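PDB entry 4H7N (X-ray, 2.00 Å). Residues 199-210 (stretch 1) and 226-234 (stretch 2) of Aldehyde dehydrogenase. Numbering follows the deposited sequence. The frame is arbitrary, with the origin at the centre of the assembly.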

# COMPACT_ATOMS: atom_id res chain seq x y z
N LEU A 199 -11.77 -17.00 -0.08
CA LEU A 199 -10.35 -16.95 0.20
C LEU A 199 -9.90 -15.69 0.84
O LEU A 199 -9.01 -15.73 1.68
CB LEU A 199 -9.58 -17.13 -1.12
CG LEU A 199 -8.07 -17.20 -1.06
CD1 LEU A 199 -7.69 -18.42 -0.23
CD2 LEU A 199 -7.56 -17.29 -2.49
N ILE A 200 -10.49 -14.56 0.46
CA ILE A 200 -10.11 -13.28 1.06
C ILE A 200 -10.33 -13.29 2.58
O ILE A 200 -9.58 -12.61 3.34
CB ILE A 200 -10.86 -12.12 0.39
CG1 ILE A 200 -10.41 -11.99 -1.07
CG2 ILE A 200 -10.69 -10.83 1.15
CD1 ILE A 200 -11.33 -11.12 -1.92
N ASN A 201 -11.33 -14.05 3.04
CA ASN A 201 -11.49 -14.22 4.49
C ASN A 201 -10.41 -14.94 5.24
O ASN A 201 -10.40 -14.82 6.45
CB ASN A 201 -12.80 -14.84 4.87
CG ASN A 201 -13.96 -14.02 4.40
OD1 ASN A 201 -13.91 -12.79 4.37
ND2 ASN A 201 -14.99 -14.70 3.93
N TYR A 202 -9.49 -15.64 4.57
CA TYR A 202 -8.52 -16.50 5.26
C TYR A 202 -7.03 -16.06 5.17
O TYR A 202 -6.19 -16.62 5.89
CB TYR A 202 -8.64 -17.94 4.75
CG TYR A 202 -10.05 -18.46 4.88
CD1 TYR A 202 -10.69 -18.50 6.13
CD2 TYR A 202 -10.78 -18.80 3.76
CE1 TYR A 202 -12.03 -18.91 6.25
CE2 TYR A 202 -12.11 -19.23 3.86
CZ TYR A 202 -12.73 -19.27 5.10
OH TYR A 202 -14.04 -19.69 5.18
N VAL A 203 -6.74 -15.09 4.32
CA VAL A 203 -5.37 -14.71 4.01
C VAL A 203 -4.99 -13.40 4.71
O VAL A 203 -5.84 -12.72 5.28
CB VAL A 203 -5.17 -14.65 2.50
CG1 VAL A 203 -5.48 -16.02 1.85
CG2 VAL A 203 -5.97 -13.58 1.82
N ASP A 204 -3.71 -13.09 4.65
CA ASP A 204 -3.13 -11.89 5.27
C ASP A 204 -2.91 -10.77 4.26
O ASP A 204 -2.59 -9.64 4.63
CB ASP A 204 -1.78 -12.26 5.88
CG ASP A 204 -1.90 -13.35 6.95
OD1 ASP A 204 -2.88 -13.36 7.70
OD2 ASP A 204 -1.07 -14.29 6.97
N PHE A 205 -3.08 -11.08 2.99
CA PHE A 205 -2.71 -10.21 1.87
C PHE A 205 -3.44 -10.81 0.63
O PHE A 205 -3.38 -12.03 0.39
CB PHE A 205 -1.18 -10.23 1.68
CG PHE A 205 -0.65 -9.17 0.73
CD1 PHE A 205 -0.98 -9.18 -0.62
CD2 PHE A 205 0.22 -8.20 1.18
CE1 PHE A 205 -0.52 -8.20 -1.47
CE2 PHE A 205 0.72 -7.22 0.33
CZ PHE A 205 0.32 -7.21 -1.00
N VAL A 206 -4.07 -9.97 -0.17
CA VAL A 206 -4.73 -10.42 -1.41
C VAL A 206 -4.24 -9.67 -2.63
O VAL A 206 -4.23 -8.42 -2.66
CB VAL A 206 -6.28 -10.38 -1.35
CG1 VAL A 206 -6.82 -8.96 -1.17
CG2 VAL A 206 -6.87 -11.01 -2.62
N CYS A 207 -3.83 -10.43 -3.65
CA CYS A 207 -3.55 -9.93 -5.00
C CYS A 207 -4.67 -10.31 -5.98
O CYS A 207 -5.02 -11.52 -6.11
CB CYS A 207 -2.27 -10.55 -5.53
SG CYS A 207 -0.86 -10.14 -4.53
N PHE A 208 -5.26 -9.33 -6.65
CA PHE A 208 -6.35 -9.57 -7.59
C PHE A 208 -6.10 -8.80 -8.87
O PHE A 208 -5.79 -7.56 -8.87
CB PHE A 208 -7.70 -9.16 -7.00
CG PHE A 208 -8.82 -9.21 -7.98
CD1 PHE A 208 -9.50 -10.39 -8.20
CD2 PHE A 208 -9.17 -8.08 -8.74
CE1 PHE A 208 -10.55 -10.45 -9.11
CE2 PHE A 208 -10.18 -8.14 -9.68
CZ PHE A 208 -10.87 -9.33 -9.85
N THR A 209 -6.25 -9.53 -9.97
CA THR A 209 -6.22 -9.00 -11.30
C THR A 209 -7.50 -9.39 -12.00
O THR A 209 -7.88 -10.57 -11.95
CB THR A 209 -5.03 -9.60 -12.06
OG1 THR A 209 -3.82 -9.29 -11.38
CG2 THR A 209 -4.93 -9.01 -13.48
N GLY A 210 -8.15 -8.43 -12.64
CA GLY A 210 -9.42 -8.67 -13.32
C GLY A 210 -10.16 -7.37 -13.59
O GLY A 210 -9.54 -6.31 -13.76
N PHE A 226 -9.33 -5.80 6.99
CA PHE A 226 -8.11 -5.07 7.40
C PHE A 226 -6.84 -5.80 6.95
O PHE A 226 -5.90 -5.98 7.74
CB PHE A 226 -8.10 -4.74 8.89
CG PHE A 226 -7.30 -3.51 9.22
CD1 PHE A 226 -7.79 -2.27 8.97
CD2 PHE A 226 -6.02 -3.62 9.75
CE1 PHE A 226 -7.08 -1.14 9.30
CE2 PHE A 226 -5.29 -2.49 10.03
CZ PHE A 226 -5.83 -1.24 9.80
N ILE A 227 -6.80 -6.14 5.67
CA ILE A 227 -5.58 -6.63 5.03
C ILE A 227 -5.19 -5.81 3.78
O ILE A 227 -6.02 -5.19 3.13
CB ILE A 227 -5.71 -8.12 4.63
CG1 ILE A 227 -6.76 -8.29 3.54
CG2 ILE A 227 -6.01 -9.03 5.81
CD1 ILE A 227 -6.83 -9.68 2.97
N PRO A 228 -3.90 -5.81 3.43
CA PRO A 228 -3.46 -5.18 2.22
C PRO A 228 -4.04 -5.85 0.99
O PRO A 228 -4.18 -7.08 0.94
CB PRO A 228 -1.96 -5.41 2.22
CG PRO A 228 -1.61 -5.81 3.61
CD PRO A 228 -2.81 -6.49 4.13
N ALA A 229 -4.35 -5.03 0.00
CA ALA A 229 -4.76 -5.51 -1.31
C ALA A 229 -3.91 -4.90 -2.42
O ALA A 229 -3.78 -3.67 -2.52
CB ALA A 229 -6.23 -5.17 -1.52
N TYR A 230 -3.39 -5.77 -3.28
CA TYR A 230 -2.79 -5.35 -4.53
C TYR A 230 -3.78 -5.64 -5.64
O TYR A 230 -4.21 -6.79 -5.83
CB TYR A 230 -1.43 -5.99 -4.81
CG TYR A 230 -0.86 -5.51 -6.15
CD1 TYR A 230 -0.12 -4.32 -6.23
CD2 TYR A 230 -1.06 -6.20 -7.32
CE1 TYR A 230 0.35 -3.84 -7.44
CE2 TYR A 230 -0.61 -5.71 -8.53
CZ TYR A 230 0.10 -4.54 -8.58
OH TYR A 230 0.59 -4.03 -9.77
N LEU A 231 -4.10 -4.61 -6.39
CA LEU A 231 -5.15 -4.69 -7.40
C LEU A 231 -4.66 -4.18 -8.76
O LEU A 231 -4.16 -3.04 -8.88
CB LEU A 231 -6.35 -3.83 -7.00
CG LEU A 231 -6.87 -4.03 -5.61
CD1 LEU A 231 -7.89 -2.95 -5.33
CD2 LEU A 231 -7.50 -5.39 -5.47
N GLU A 232 -4.93 -4.96 -9.79
CA GLU A 232 -4.64 -4.53 -11.18
C GLU A 232 -5.88 -4.82 -12.00
O GLU A 232 -6.28 -5.98 -12.15
CB GLU A 232 -3.41 -5.22 -11.70
CG GLU A 232 -2.77 -4.47 -12.87
CD GLU A 232 -1.25 -4.42 -12.80
OE1 GLU A 232 -0.65 -4.07 -11.74
OE2 GLU A 232 -0.66 -4.70 -13.85
N LEU A 233 -6.57 -3.75 -12.42
CA LEU A 233 -7.98 -3.85 -12.81
C LEU A 233 -8.28 -3.47 -14.26
O LEU A 233 -9.39 -3.09 -14.59
CB LEU A 233 -8.85 -2.99 -11.91
CG LEU A 233 -8.70 -3.20 -10.41
CD1 LEU A 233 -9.80 -2.46 -9.67
CD2 LEU A 233 -8.73 -4.71 -10.11
N GLY A 234 -7.31 -3.57 -15.13
CA GLY A 234 -7.64 -3.38 -16.52
C GLY A 234 -7.30 -1.97 -16.95
O GLY A 234 -6.78 -1.14 -16.18

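The phenol of Tyr 230 and the carboxylate of Glu 232, two residues apart on one face of a parallel sheet, form a very short hydrogen bond: Tyr 230 OH donates to Glu 232 OE1 at 2.3 Å. Alternation along a strand puts both side chains on the same side, and both ends lead away from the neighbouring strand, so the bond ties together residues of one strand rather than bridging the two. The strands themselves are joined through their backbones. Residues 205-209 and 229-232 run almost exactly parallel; their axes differ by 5° in direction and come within 4.8 Å of each other, with Val 206 beside Ala 229, Cys 207 beside Tyr 230, Phe 208 beside Leu 231 and Thr 209 beside Glu 232.

Five hydrogen bonds follow the staggered parallel pattern, in which one residue bonds to two different residues across the gap. Val 206 N donates to Pro 228 O (3.1 Å), and Val 206 O accepts from Tyr 230 N (2.8 Å). Phe 208 N then reaches Tyr 230 O (2.9 Å), while Phe 208 O receives Glu 232 N (2.9 Å); Gly 210 N closes the ladder on Glu 232 O (3.1 Å). Between these rungs the carbonyls also meet alpha carbons, as in Thr 209 CA to Glu 232 O at 3.1 Å. Past the last bridge, Gly 210 O lies 3.1 Å from Leu 233 CA.

At the start of the ladder Pro 228, which has no N-H to donate, still contributes its carbonyl. Its CB packs 3.7 Å from Phe 205 CD2 in an off-centre CH-pi contact, and the edge of the same ring meets Tyr 230, with CE1 of Phe 205 4.1 Å from CB of Tyr 230. Ile 227, the residue of its stretch most covered by the other, extends CD1 into an aliphatic pocket, 4.2 Å from both Val 203 CG2 and Val 206 CG1 and 4.4 Å from Ile 200 CG2.

Val 206, Phe 208, Ala 229 and Leu 231 share the other face. Val 206 CG1 rests 3.9 Å from Ala 229 CB, and Phe 208 CB lies 4.1 Å from Leu 231 CD2. The CA-to-CB bond of Leu 233 points sideways, but the end of its side chain comes nearer the first strand, and its CD2 meets the edge of the Phe 208 ring, 3.7 Å from Phe 208 CD2. These contacts are dispersive and add hydrophobic burial to the polar ladder; together the stretches bury 662 Å², both sides summed.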